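Local coordinates for uncharacterized protein (Azotobacter vinelandii, PDB 6RK0) that binds heme b and FAD as a flavocytochrome, probably serving as a low-potential terminal oxidase associated with the iron-only nitrogenase, at residues L27-I38 / I166-R174; L122-L133 / E155-S163. All coordinates share one frame; numbering follows the deposited sequence.

Contact 1: residues L27-I38 / I166-R174; sequences LARYDQETVKAI and IAEASCKVR. With FAD (flavin-adenine dinucleotide), chain G.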
loop_
_atom_site.group_PDB
_atom_site.type_symbol
_atom_site.label_atom_id
_atom_site.label_comp_id
_atom_site.label_asym_id
_atom_site.label_seq_id
_atom_site.Cartn_x
_atom_site.Cartn_y
_atom_site.Cartn_z
ATOM N N LEU A 27 20.047 -4.156 1.950
ATOM C CA LEU A 27 18.779 -4.710 1.465
ATOM C C LEU A 27 18.445 -4.272 0.043
ATOM O O LEU A 27 17.433 -4.715 -0.511
ATOM C CB LEU A 27 17.640 -4.325 2.393
ATOM C CG LEU A 27 17.816 -4.825 3.819
ATOM C CD1 LEU A 27 16.557 -4.359 4.616
ATOM C CD2 LEU A 27 18.042 -6.300 3.933
ATOM N N ALA A 28 19.234 -3.374 -0.533
ATOM C CA ALA A 28 18.912 -2.813 -1.837
ATOM C C ALA A 28 19.123 -3.838 -2.942
ATOM O O ALA A 28 20.056 -4.659 -2.911
ATOM C CB ALA A 28 19.817 -1.629 -2.142
ATOM N N ARG A 29 18.271 -3.774 -3.961
ATOM C CA ARG A 29 18.441 -4.522 -5.209
ATOM C C ARG A 29 18.094 -3.589 -6.345
ATOM O O ARG A 29 17.075 -2.897 -6.290
ATOM C CB ARG A 29 17.517 -5.753 -5.253
ATOM C CG ARG A 29 17.748 -6.742 -4.151
ATOM C CD ARG A 29 18.981 -7.564 -4.408
ATOM N NE ARG A 29 18.900 -8.359 -5.647
ATOM C CZ ARG A 29 18.974 -9.687 -5.709
ATOM N NH1 ARG A 29 19.109 -10.424 -4.614
ATOM N NH2 ARG A 29 18.914 -10.268 -6.893
ATOM N N TYR A 30 18.923 -3.591 -7.379
ATOM C CA TYR A 30 18.706 -2.760 -8.544
ATOM C C TYR A 30 18.542 -3.573 -9.818
ATOM O O TYR A 30 18.241 -2.994 -10.880
ATOM C CB TYR A 30 19.859 -1.760 -8.735
ATOM C CG TYR A 30 20.081 -0.898 -7.520
ATOM C CD1 TYR A 30 19.203 0.141 -7.200
ATOM C CD2 TYR A 30 21.164 -1.127 -6.696
ATOM C CE1 TYR A 30 19.418 0.957 -6.080
ATOM C CE2 TYR A 30 21.389 -0.335 -5.574
ATOM C CZ TYR A 30 20.512 0.714 -5.294
ATOM O OH TYR A 30 20.730 1.538 -4.221
ATOM N N ASP A 31 18.778 -4.883 -9.756
ATOM C CA ASP A 31 18.675 -5.710 -10.947
ATOM C C ASP A 31 17.239 -5.746 -11.454
ATOM O O ASP A 31 16.273 -5.837 -10.683
ATOM C CB ASP A 31 19.164 -7.121 -10.646
ATOM C CG ASP A 31 18.471 -7.739 -9.456
ATOM O OD1 ASP A 31 18.619 -7.232 -8.318
ATOM O OD2 ASP A 31 17.742 -8.724 -9.673
ATOM N N GLN A 32 17.111 -5.708 -12.777
ATOM C CA GLN A 32 15.775 -5.653 -13.360
ATOM C C GLN A 32 14.993 -6.946 -13.120
ATOM O O GLN A 32 13.760 -6.902 -13.082
ATOM C CB GLN A 32 15.869 -5.109 -14.789
ATOM C CG GLN A 32 16.244 -3.536 -14.840
ATOM C CD GLN A 32 15.037 -2.557 -14.566
ATOM O OE1 GLN A 32 14.006 -2.719 -15.212
ATOM N NE2 GLN A 32 15.182 -1.533 -13.639
ATOM N N GLU A 33 15.653 -8.088 -12.883
ATOM C CA GLU A 33 14.906 -9.291 -12.530
ATOM C C GLU A 33 14.112 -9.093 -11.243
ATOM O O GLU A 33 12.945 -9.490 -11.157
ATOM C CB GLU A 33 15.871 -10.468 -12.387
ATOM C CG GLU A 33 15.167 -11.755 -12.076
ATOM C CD GLU A 33 16.115 -12.939 -12.008
ATOM O OE1 GLU A 33 17.273 -12.842 -12.501
ATOM O OE2 GLU A 33 15.691 -13.975 -11.457
ATOM N N THR A 34 14.727 -8.481 -10.234
ATOM C CA THR A 34 14.025 -8.209 -8.983
ATOM C C THR A 34 12.933 -7.157 -9.176
ATOM O O THR A 34 11.815 -7.309 -8.670
ATOM C CB THR A 34 15.007 -7.802 -7.888
ATOM O OG1 THR A 34 15.938 -8.872 -7.669
ATOM C CG2 THR A 34 14.247 -7.499 -6.576
ATOM N N VAL A 35 13.234 -6.091 -9.910
ATOM C CA VAL A 35 12.227 -5.062 -10.186
ATOM C C VAL A 35 10.986 -5.704 -10.772
ATOM O O VAL A 35 9.866 -5.496 -10.311
ATOM C CB VAL A 35 12.810 -3.982 -11.121
ATOM C CG1 VAL A 35 11.758 -3.018 -11.614
ATOM C CG2 VAL A 35 13.983 -3.256 -10.456
ATOM N N LYS A 36 11.181 -6.485 -11.848
ATOM C CA LYS A 36 10.054 -7.130 -12.526
ATOM C C LYS A 36 9.336 -8.119 -11.622
ATOM O O LYS A 36 8.105 -8.219 -11.658
ATOM C CB LYS A 36 10.528 -7.823 -13.811
ATOM C CG LYS A 36 10.948 -6.847 -14.866
ATOM C CD LYS A 36 11.475 -7.569 -16.116
ATOM C CE LYS A 36 11.860 -6.587 -17.203
ATOM N NZ LYS A 36 12.245 -7.346 -18.430
ATOM N N ALA A 37 10.080 -8.872 -10.807
ATOM C CA ALA A 37 9.435 -9.865 -9.957
ATOM C C ALA A 37 8.537 -9.217 -8.917
ATOM O O ALA A 37 7.470 -9.759 -8.585
ATOM C CB ALA A 37 10.464 -10.752 -9.276
ATOM N N ILE A 38 8.925 -8.054 -8.383
ATOM C CA ILE A 38 8.061 -7.370 -7.428
ATOM C C ILE A 38 6.853 -6.779 -8.145
ATOM O O ILE A 38 5.708 -6.945 -7.713
ATOM C CB ILE A 38 8.854 -6.312 -6.641
ATOM C CG1 ILE A 38 9.997 -6.957 -5.838
ATOM C CG2 ILE A 38 7.933 -5.538 -5.722
ATOM C CD1 ILE A 38 10.981 -5.996 -5.192
ATOM N N ILE A 166 10.327 1.473 -16.224
ATOM C CA ILE A 166 10.820 0.797 -15.032
ATOM C C ILE A 166 12.305 0.982 -14.834
ATOM O O ILE A 166 12.865 0.426 -13.883
ATOM C CB ILE A 166 10.426 -0.696 -14.988
ATOM C CG1 ILE A 166 11.232 -1.514 -16.008
ATOM C CG2 ILE A 166 8.949 -0.872 -15.159
ATOM C CD1 ILE A 166 10.953 -3.012 -15.948
ATOM N N ALA A 167 12.993 1.736 -15.706
ATOM C CA ALA A 167 14.450 1.746 -15.673
ATOM C C ALA A 167 15.016 2.440 -14.438
ATOM O O ALA A 167 16.041 2.002 -13.908
ATOM C CB ALA A 167 14.969 2.426 -16.925
ATOM N N GLU A 168 14.416 3.545 -13.995
ATOM C CA GLU A 168 14.983 4.307 -12.879
ATOM C C GLU A 168 14.319 3.801 -11.599
ATOM O O GLU A 168 13.403 4.407 -11.064
ATOM C CB GLU A 168 14.813 5.809 -13.073
ATOM C CG GLU A 168 15.717 6.567 -12.128
ATOM C CD GLU A 168 15.573 8.065 -12.148
ATOM O OE1 GLU A 168 14.742 8.620 -12.896
ATOM O OE2 GLU A 168 16.286 8.717 -11.352
ATOM N N ALA A 169 14.790 2.643 -11.158
ATOM C CA ALA A 169 14.124 1.881 -10.093
ATOM C C ALA A 169 15.096 1.494 -8.991
ATOM O O ALA A 169 16.231 1.076 -9.247
ATOM C CB ALA A 169 13.560 0.561 -10.665
ATOM N N SER A 170 14.598 1.552 -7.759
ATOM C CA SER A 170 15.285 0.983 -6.608
ATOM C C SER A 170 14.354 -0.010 -5.935
ATOM O O SER A 170 13.146 0.250 -5.797
ATOM C CB SER A 170 15.707 2.057 -5.618
ATOM O OG SER A 170 14.612 2.853 -5.221
ATOM N N CYS A 171 14.920 -1.126 -5.473
ATOM C CA CYS A 171 14.180 -2.057 -4.642
ATOM C C CYS A 171 14.835 -2.216 -3.284
ATOM O O CYS A 171 16.067 -2.088 -3.161
ATOM C CB CYS A 171 14.078 -3.453 -5.242
ATOM S SG CYS A 171 13.644 -3.527 -6.969
ATOM N N LYS A 172 14.034 -2.568 -2.277
ATOM C CA LYS A 172 14.530 -3.094 -1.027
ATOM C C LYS A 172 13.738 -4.345 -0.729
ATOM O O LYS A 172 12.518 -4.379 -0.939
ATOM C CB LYS A 172 14.433 -2.093 0.164
ATOM C CG LYS A 172 15.391 -0.920 0.046
ATOM C CD LYS A 172 15.181 0.123 1.115
ATOM C CE LYS A 172 15.623 -0.258 2.547
ATOM N NZ LYS A 172 15.332 0.860 3.499
ATOM N N VAL A 173 14.429 -5.376 -0.235
ATOM C CA VAL A 173 13.813 -6.655 0.104
ATOM C C VAL A 173 14.388 -7.128 1.417
ATOM O O VAL A 173 15.616 -7.143 1.579
ATOM C CB VAL A 173 14.077 -7.716 -0.995
ATOM C CG1 VAL A 173 13.527 -9.076 -0.570
ATOM C CG2 VAL A 173 13.483 -7.263 -2.327
ATOM N N ARG A 174 13.514 -7.563 2.326
ATOM C CA ARG A 174 13.941 -8.262 3.530
ATOM C C ARG A 174 13.204 -9.579 3.610
ATOM O O ARG A 174 11.976 -9.616 3.426
ATOM C CB ARG A 174 13.700 -7.466 4.812
ATOM C CG ARG A 174 14.465 -8.067 6.000
ATOM C CD ARG A 174 13.858 -7.642 7.336
ATOM N NE ARG A 174 14.719 -7.981 8.466
ATOM C CZ ARG A 174 14.850 -9.195 9.003
ATOM N NH1 ARG A 174 14.083 -10.214 8.634
ATOM N NH2 ARG A 174 15.760 -9.356 9.981
HETATM P PA FAD G . 17.073 6.655 1.766
HETATM O O1A FAD G . 18.001 5.498 1.776
HETATM O O2A FAD G . 17.594 7.976 2.231
HETATM O O5B FAD G . 16.419 6.803 0.325
HETATM C C5B FAD G . 17.277 6.968 -0.825
HETATM C C4B FAD G . 16.681 6.235 -1.996
HETATM O O4B FAD G . 16.553 4.836 -1.664
HETATM C C3B FAD G . 15.266 6.638 -2.380
HETATM O O3B FAD G . 15.229 7.847 -3.111
HETATM C C2B FAD G . 14.780 5.401 -3.130
HETATM O O2B FAD G . 15.234 5.459 -4.460
HETATM C C1B FAD G . 15.456 4.269 -2.356
HETATM N N9A FAD G . 14.573 3.653 -1.366
HETATM C C8A FAD G . 14.354 4.034 -0.073
HETATM N N7A FAD G . 13.447 3.313 0.533
HETATM C C5A FAD G . 13.029 2.409 -0.425
HETATM C C6A FAD G . 12.071 1.368 -0.401
HETATM N N6A FAD G . 11.297 1.072 0.661
HETATM N N1A FAD G . 11.890 0.662 -1.542
HETATM C C2A FAD G . 12.632 0.965 -2.611
HETATM N N3A FAD G . 13.555 1.916 -2.760
HETATM C C4A FAD G . 13.717 2.603 -1.602
HETATM N N1 FAD G . 10.930 2.423 7.459
HETATM C C2 FAD G . 10.886 2.991 8.703
HETATM O O2 FAD G . 11.717 3.837 9.061
HETATM N N3 FAD G . 9.880 2.651 9.580
HETATM C C4 FAD G . 8.883 1.762 9.321
HETATM O O4 FAD G . 7.978 1.553 10.129
HETATM C C4X FAD G . 8.976 1.128 8.025
HETATM N N5 FAD G . 8.053 0.205 7.695
HETATM C C5X FAD G . 8.104 -0.334 6.408
HETATM C C6 FAD G . 7.109 -1.248 6.015
HETATM C C7 FAD G . 7.099 -1.790 4.731
HETATM C C7M FAD G . 6.030 -2.788 4.338
HETATM C C8 FAD G . 8.101 -1.400 3.815
HETATM C C8M FAD G . 8.086 -1.885 2.406
HETATM C C9 FAD G . 9.104 -0.524 4.222
HETATM C C9A FAD G . 9.107 0.029 5.488
HETATM N N10 FAD G . 10.116 0.919 5.925
HETATM C C10 FAD G . 10.021 1.542 7.157
HETATM C "C1'" FAD G . 11.226 1.329 5.049
HETATM C "C2'" FAD G . 10.946 2.649 4.351
HETATM O "O2'" FAD G . 10.124 2.420 3.220
HETATM C "C3'" FAD G . 12.251 3.303 3.904
HETATM O "O3'" FAD G . 12.961 2.411 3.055
HETATM C "C4'" FAD G . 13.146 3.711 5.068
HETATM O "O4'" FAD G . 12.386 4.466 6.012
HETATM C "C5'" FAD G . 14.292 4.566 4.596
HETATM O "O5'" FAD G . 13.782 5.694 3.852
HETATM P P FAD G . 14.694 6.930 3.497
HETATM O O1P FAD G . 15.361 7.499 4.722
HETATM O O2P FAD G . 13.858 7.866 2.638
HETATM O O3P FAD G . 15.780 6.214 2.571
HETATM O O HOH W 1 17.066 -0.561 -11.415
#
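C171 points its sulfur at helix 32-38, SG lying 3.5 Å from CG2 of V35, the closest apolar contact here. With CG1 of V35 anti to its backbone N (chi1 171°), CG2 touches this sulfur and CB of A169 (3.8 Å), while CG1 lies against A169 too. One turn on, I38 and V173 run antiparallel alongside one another, CD1 of I38 4.0 Å from CG2 of V173. Beside this tightly packed apolar patch R29 and C171 form an antiparallel hydrogen-bonded pair, R29 N 2.9 Å from C171 O. The Q32 chain bends at chi2 (-80°), bringing NE2 above the carbonyl plane of I166, 3.0 Å from its O; NE2 also donates to a water bridging Y30 O and A169 O. A leucine in place of Q32 would probably leave the I166 carbonyl and this water without the amide donor. The outer side is looser: the R29 guanidinium swings out toward solvent to a salt bridge in its own plane, NE to D31 OD1 at 2.9 Å, and D31 caps the helix through T34. On the strand's other face S170 OG donates to N3A of FAD at 2.8 Å, while K172 NZ reaches FAD O3' at 2.9 Å and a heme propionate. A helix packed on a strand whose far face holds the adenosine and ribityl parts of FAD fits the split-barrel fold of the pyridoxamine 5'-phosphate oxidase family.

Contact 2: residues L122-L133 / E155-S163; sequences LISDEAVKAEKL and EIEATAVAS. With HEM (protoporphyrin IX containing Fe), chain C.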
loop_
_atom_site.group_PDB
_atom_site.type_symbol
_atom_site.label_atom_id
_atom_site.label_comp_id
_atom_site.label_asym_id
_atom_site.label_seq_id
_atom_site.Cartn_x
_atom_site.Cartn_y
_atom_site.Cartn_z
ATOM N N LEU A 122 1.289 10.126 -21.090
ATOM C CA LEU A 122 -0.086 9.716 -21.377
ATOM C C LEU A 122 -0.173 9.075 -22.754
ATOM O O LEU A 122 0.519 9.471 -23.687
ATOM C CB LEU A 122 -1.041 10.893 -21.419
ATOM C CG LEU A 122 -1.241 11.614 -20.111
ATOM C CD1 LEU A 122 -2.234 12.750 -20.320
ATOM C CD2 LEU A 122 -1.661 10.690 -18.945
ATOM N N ILE A 123 -1.064 8.103 -22.889
ATOM C CA ILE A 123 -1.351 7.534 -24.202
ATOM C C ILE A 123 -2.446 8.378 -24.847
ATOM O O ILE A 123 -3.592 8.356 -24.406
ATOM C CB ILE A 123 -1.786 6.073 -24.078
ATOM C CG1 ILE A 123 -0.721 5.249 -23.379
ATOM C CG2 ILE A 123 -2.125 5.520 -25.454
ATOM C CD1 ILE A 123 -1.022 3.827 -23.320
ATOM N N SER A 124 -2.112 9.101 -25.901
ATOM C CA SER A 124 -3.113 9.909 -26.602
ATOM C C SER A 124 -3.779 9.175 -27.753
ATOM O O SER A 124 -4.864 9.572 -28.188
ATOM C CB SER A 124 -2.492 11.218 -27.105
ATOM O OG SER A 124 -1.414 10.939 -27.969
ATOM N N ASP A 125 -3.145 8.129 -28.256
ATOM C CA ASP A 125 -3.677 7.351 -29.365
ATOM C C ASP A 125 -4.751 6.388 -28.833
ATOM O O ASP A 125 -4.465 5.502 -28.014
ATOM C CB ASP A 125 -2.513 6.592 -29.973
ATOM C CG ASP A 125 -2.924 5.784 -31.133
ATOM O OD1 ASP A 125 -3.990 5.120 -31.072
ATOM O OD2 ASP A 125 -2.166 5.781 -32.111
ATOM N N GLU A 126 -6.012 6.600 -29.246
ATOM C CA GLU A 126 -7.120 5.852 -28.662
ATOM C C GLU A 126 -7.033 4.360 -28.943
ATOM O O GLU A 126 -7.483 3.543 -28.124
ATOM C CB GLU A 126 -8.466 6.403 -29.145
ATOM C CG GLU A 126 -8.697 7.880 -28.880
ATOM C CD GLU A 126 -9.000 8.230 -27.434
ATOM O OE1 GLU A 126 -9.222 7.348 -26.589
ATOM O OE2 GLU A 126 -8.998 9.452 -27.114
ATOM N N ALA A 127 -6.521 3.984 -30.119
ATOM C CA ALA A 127 -6.415 2.571 -30.464
ATOM C C ALA A 127 -5.364 1.889 -29.599
ATOM O O ALA A 127 -5.570 0.762 -29.132
ATOM C CB ALA A 127 -6.106 2.416 -31.949
ATOM N N VAL A 128 -4.231 2.559 -29.366
ATOM C CA VAL A 128 -3.223 2.009 -28.466
ATOM C C VAL A 128 -3.767 1.900 -27.050
ATOM O O VAL A 128 -3.588 0.885 -26.377
ATOM C CB VAL A 128 -1.954 2.864 -28.504
ATOM C CG1 VAL A 128 -0.928 2.339 -27.500
ATOM C CG2 VAL A 128 -1.357 2.824 -29.924
ATOM N N LYS A 129 -4.489 2.915 -26.609
ATOM C CA LYS A 129 -5.058 2.895 -25.267
ATOM C C LYS A 129 -5.972 1.685 -25.088
ATOM O O LYS A 129 -5.898 0.978 -24.078
ATOM C CB LYS A 129 -5.807 4.204 -25.072
ATOM C CG LYS A 129 -6.328 4.420 -23.696
ATOM C CD LYS A 129 -7.414 5.548 -23.683
ATOM C CE LYS A 129 -6.923 6.943 -24.024
ATOM N NZ LYS A 129 -8.152 7.825 -24.024
ATOM N N ALA A 130 -6.828 1.409 -26.078
ATOM C CA ALA A 130 -7.740 0.269 -25.974
ATOM C C ALA A 130 -6.974 -1.049 -25.919
ATOM O O ALA A 130 -7.347 -1.978 -25.181
ATOM C CB ALA A 130 -8.738 0.279 -27.134
ATOM N N GLU A 131 -5.893 -1.143 -26.686
ATOM C CA GLU A 131 -5.071 -2.335 -26.628
ATOM C C GLU A 131 -4.466 -2.527 -25.238
ATOM O O GLU A 131 -4.456 -3.645 -24.713
ATOM C CB GLU A 131 -4.003 -2.211 -27.706
ATOM C CG GLU A 131 -3.185 -3.457 -27.865
ATOM C CD GLU A 131 -2.423 -3.574 -29.176
ATOM O OE1 GLU A 131 -2.320 -2.600 -29.946
ATOM O OE2 GLU A 131 -1.891 -4.671 -29.473
ATOM N N LYS A 132 -3.968 -1.448 -24.631
ATOM C CA LYS A 132 -3.358 -1.547 -23.305
ATOM C C LYS A 132 -4.399 -1.924 -22.247
ATOM O O LYS A 132 -4.110 -2.716 -21.343
ATOM C CB LYS A 132 -2.674 -0.227 -22.937
ATOM C CG LYS A 132 -1.604 0.322 -23.849
ATOM C CD LYS A 132 -0.411 -0.577 -23.950
ATOM C CE LYS A 132 0.684 -0.015 -24.809
ATOM N NZ LYS A 132 1.629 -1.116 -25.096
ATOM N N LEU A 133 -5.609 -1.360 -22.339
ATOM C CA LEU A 133 -6.662 -1.701 -21.371
ATOM C C LEU A 133 -7.058 -3.163 -21.467
ATOM O O LEU A 133 -7.331 -3.803 -20.433
ATOM C CB LEU A 133 -7.864 -0.785 -21.576
ATOM C CG LEU A 133 -7.606 0.670 -21.148
ATOM C CD1 LEU A 133 -8.663 1.599 -21.734
ATOM C CD2 LEU A 133 -7.561 0.804 -19.593
ATOM N N GLU A 155 -16.495 4.823 -23.835
ATOM C CA GLU A 155 -15.826 4.316 -22.652
ATOM C C GLU A 155 -14.314 4.450 -22.793
ATOM O O GLU A 155 -13.623 4.903 -21.868
ATOM C CB GLU A 155 -16.264 2.882 -22.402
ATOM C CG GLU A 155 -17.688 2.781 -21.909
ATOM C CD GLU A 155 -18.281 1.383 -21.893
ATOM O OE1 GLU A 155 -17.837 0.509 -22.686
ATOM O OE2 GLU A 155 -19.208 1.172 -21.066
ATOM N N ILE A 156 -13.769 4.054 -23.949
ATOM C CA ILE A 156 -12.336 4.224 -24.196
ATOM C C ILE A 156 -11.958 5.691 -24.098
ATOM O O ILE A 156 -10.960 6.079 -23.467
ATOM C CB ILE A 156 -11.960 3.635 -25.579
ATOM C CG1 ILE A 156 -12.210 2.115 -25.660
ATOM C CG2 ILE A 156 -10.512 4.033 -25.951
ATOM C CD1 ILE A 156 -11.430 1.280 -24.688
ATOM N N GLU A 157 -12.746 6.558 -24.748
ATOM C CA GLU A 157 -12.363 7.960 -24.811
ATOM C C GLU A 157 -12.447 8.664 -23.455
ATOM O O GLU A 157 -11.756 9.672 -23.238
ATOM C CB GLU A 157 -13.156 8.676 -25.881
ATOM C CG GLU A 157 -12.842 8.004 -27.226
ATOM C CD GLU A 157 -13.015 8.827 -28.467
ATOM O OE1 GLU A 157 -13.975 8.579 -29.225
ATOM O OE2 GLU A 157 -12.127 9.641 -28.750
ATOM N N ALA A 158 -13.247 8.141 -22.531
ATOM C CA ALA A 158 -13.380 8.707 -21.198
ATOM C C ALA A 158 -12.231 8.292 -20.285
ATOM O O ALA A 158 -12.195 8.732 -19.123
ATOM C CB ALA A 158 -14.698 8.235 -20.603
ATOM N N THR A 159 -11.336 7.429 -20.741
ATOM C CA THR A 159 -10.301 6.821 -19.905
ATOM C C THR A 159 -8.939 7.405 -20.259
ATOM O O THR A 159 -8.635 7.606 -21.429
ATOM C CB THR A 159 -10.285 5.305 -20.121
ATOM O OG1 THR A 159 -11.612 4.783 -19.963
ATOM C CG2 THR A 159 -9.383 4.568 -19.140
ATOM N N ALA A 160 -8.133 7.690 -19.251
ATOM C CA ALA A 160 -6.724 7.998 -19.434
ATOM C C ALA A 160 -5.903 6.748 -19.114
ATOM O O ALA A 160 -6.265 5.978 -18.209
ATOM C CB ALA A 160 -6.282 9.109 -18.487
ATOM N N VAL A 161 -4.809 6.563 -19.857
ATOM C CA VAL A 161 -3.801 5.585 -19.516
ATOM C C VAL A 161 -2.453 6.284 -19.513
ATOM O O VAL A 161 -2.099 6.968 -20.478
ATOM C CB VAL A 161 -3.795 4.380 -20.477
ATOM C CG1 VAL A 161 -2.641 3.445 -20.136
ATOM C CG2 VAL A 161 -5.131 3.658 -20.425
ATOM N N ALA A 162 -1.731 6.132 -18.409
ATOM C CA ALA A 162 -0.386 6.667 -18.277
ATOM C C ALA A 162 0.603 5.520 -18.176
ATOM O O ALA A 162 0.246 4.408 -17.775
ATOM C CB ALA A 162 -0.281 7.511 -16.987
ATOM N N SER A 163 1.859 5.797 -18.522
ATOM C CA SER A 163 2.906 4.807 -18.325
ATOM C C SER A 163 4.198 5.457 -17.866
ATOM O O SER A 163 4.445 6.647 -18.091
ATOM C CB SER A 163 3.158 3.977 -19.579
ATOM O OG SER A 163 3.875 4.678 -20.552
HETATM C CHA HEM C . -11.782 4.392 -12.458
HETATM C CHB HEM C . -10.616 -0.096 -11.252
HETATM C CHC HEM C . -10.754 -1.344 -15.907
HETATM C CHD HEM C . -12.211 3.061 -17.073
HETATM C C1A HEM C . -11.470 3.265 -11.747
HETATM C C2A HEM C . -11.347 3.243 -10.294
HETATM C C3A HEM C . -11.012 1.989 -9.938
HETATM C C4A HEM C . -10.935 1.239 -11.183
HETATM C CMA HEM C . -10.784 1.399 -8.573
HETATM C CAA HEM C . -11.600 4.425 -9.345
HETATM C CBA HEM C . -13.107 4.671 -9.062
HETATM C CGA HEM C . -13.203 5.491 -7.801
HETATM O O1A HEM C . -13.573 4.960 -6.694
HETATM O O2A HEM C . -12.862 6.718 -7.860
HETATM C C1B HEM C . -10.572 -0.846 -12.397
HETATM C C2B HEM C . -10.175 -2.233 -12.467
HETATM C C3B HEM C . -10.208 -2.560 -13.767
HETATM C C4B HEM C . -10.630 -1.398 -14.525
HETATM C CMB HEM C . -9.799 -3.055 -11.240
HETATM C CAB HEM C . -9.910 -3.867 -14.462
HETATM C CBB HEM C . -9.758 -5.045 -13.867
HETATM C C1C HEM C . -11.157 -0.257 -16.626
HETATM C C2C HEM C . -11.325 -0.242 -18.048
HETATM C C3C HEM C . -11.781 0.970 -18.379
HETATM C C4C HEM C . -11.872 1.735 -17.162
HETATM C CMC HEM C . -10.975 -1.413 -18.953
HETATM C CAC HEM C . -12.155 1.503 -19.735
HETATM C CBC HEM C . -12.748 0.699 -20.649
HETATM C C1D HEM C . -12.180 3.834 -15.917
HETATM C C2D HEM C . -12.490 5.232 -15.856
HETATM C C3D HEM C . -12.368 5.607 -14.581
HETATM C C4D HEM C . -11.973 4.433 -13.823
HETATM C CMD HEM C . -12.883 6.112 -17.040
HETATM C CAD HEM C . -12.660 6.973 -13.973
HETATM C CBD HEM C . -14.113 7.029 -13.462
HETATM C CGD HEM C . -14.489 8.442 -13.058
HETATM O O1D HEM C . -14.203 8.853 -11.917
HETATM O O2D HEM C . -15.064 9.178 -13.893
HETATM N NA HEM C . -11.221 2.029 -12.274
HETATM N NB HEM C . -10.856 -0.349 -13.643
HETATM N NC HEM C . -11.499 0.953 -16.107
HETATM N ND HEM C . -11.871 3.353 -14.675
HETATM FE FE HEM C . -11.337 1.515 -14.208
HETATM O O HOH W 2 -4.553 8.696 -21.845
HETATM O O HOH W 3 -9.549 10.307 -24.733
HETATM O O HOH W 4 -13.366 1.011 -13.896
#
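I156 enters helix 126-133 as a knob into the hole formed by E126, K129, A130 and L133, its CD1 3.8 Å from CB of A130. Next, E157 brings OE2 to 3.5 Å from OE2 of E126, the two carboxylates crossing with planes 64° apart. K129 NZ, salt-bridged to E126 OE1 at 2.8 Å, probably offsets the charge on E126; a water joins E126 OE2 to the backbone O of E157. A158 and T159, at the turn into strand 159-165 of the split barrel, line the heme pocket of this protein. T159 O takes K129 NZ at 2.6 Å almost in line with the carbonyl bond (174°), a bend at chi3 (-66°) turning the amine back to this carbonyl. T159 OG1 lies 3.3 Å from CAC of the heme and donates to the backbone O of E155. CG2 of T159 meets CD1 of L133 tip to tip. V161 follows, with CG1 alongside CD1 of I123 at 3.6 Å and CG2 against both K129 CG and L133 CD2. I123 N donates to V161 O at 2.9 Å, whereas V161 N reaches I123 O through a water. Finally A162 faces L122 in an antiparallel non-hydrogen-bonded pair, A162 CB lying 4.0 Å from L122 CD2.

In the fold
Contact 2 is nested along the chain inside the loop closed by contact 1, and strands 159-165 and 169-174 are consecutive strands of one antiparallel sheet, joined by the short link 166-168. The contact centres nevertheless lie about 27 Å apart, and contact 1 of one subunit and contact 2 of the other meet at the same composite heme-FAD site. The FAD at contact 1 is also hydrogen-bonded by P59, H72 and R78 of the second subunit, whereas the heme at contact 2 is hydrogen-bonded by R23 and K172 of the second subunit. Within contact 2 the L133 side chain is about 4 Å from that of H72, the axial heme ligand, and the T159 side chain is about 8 Å from a bound FAD.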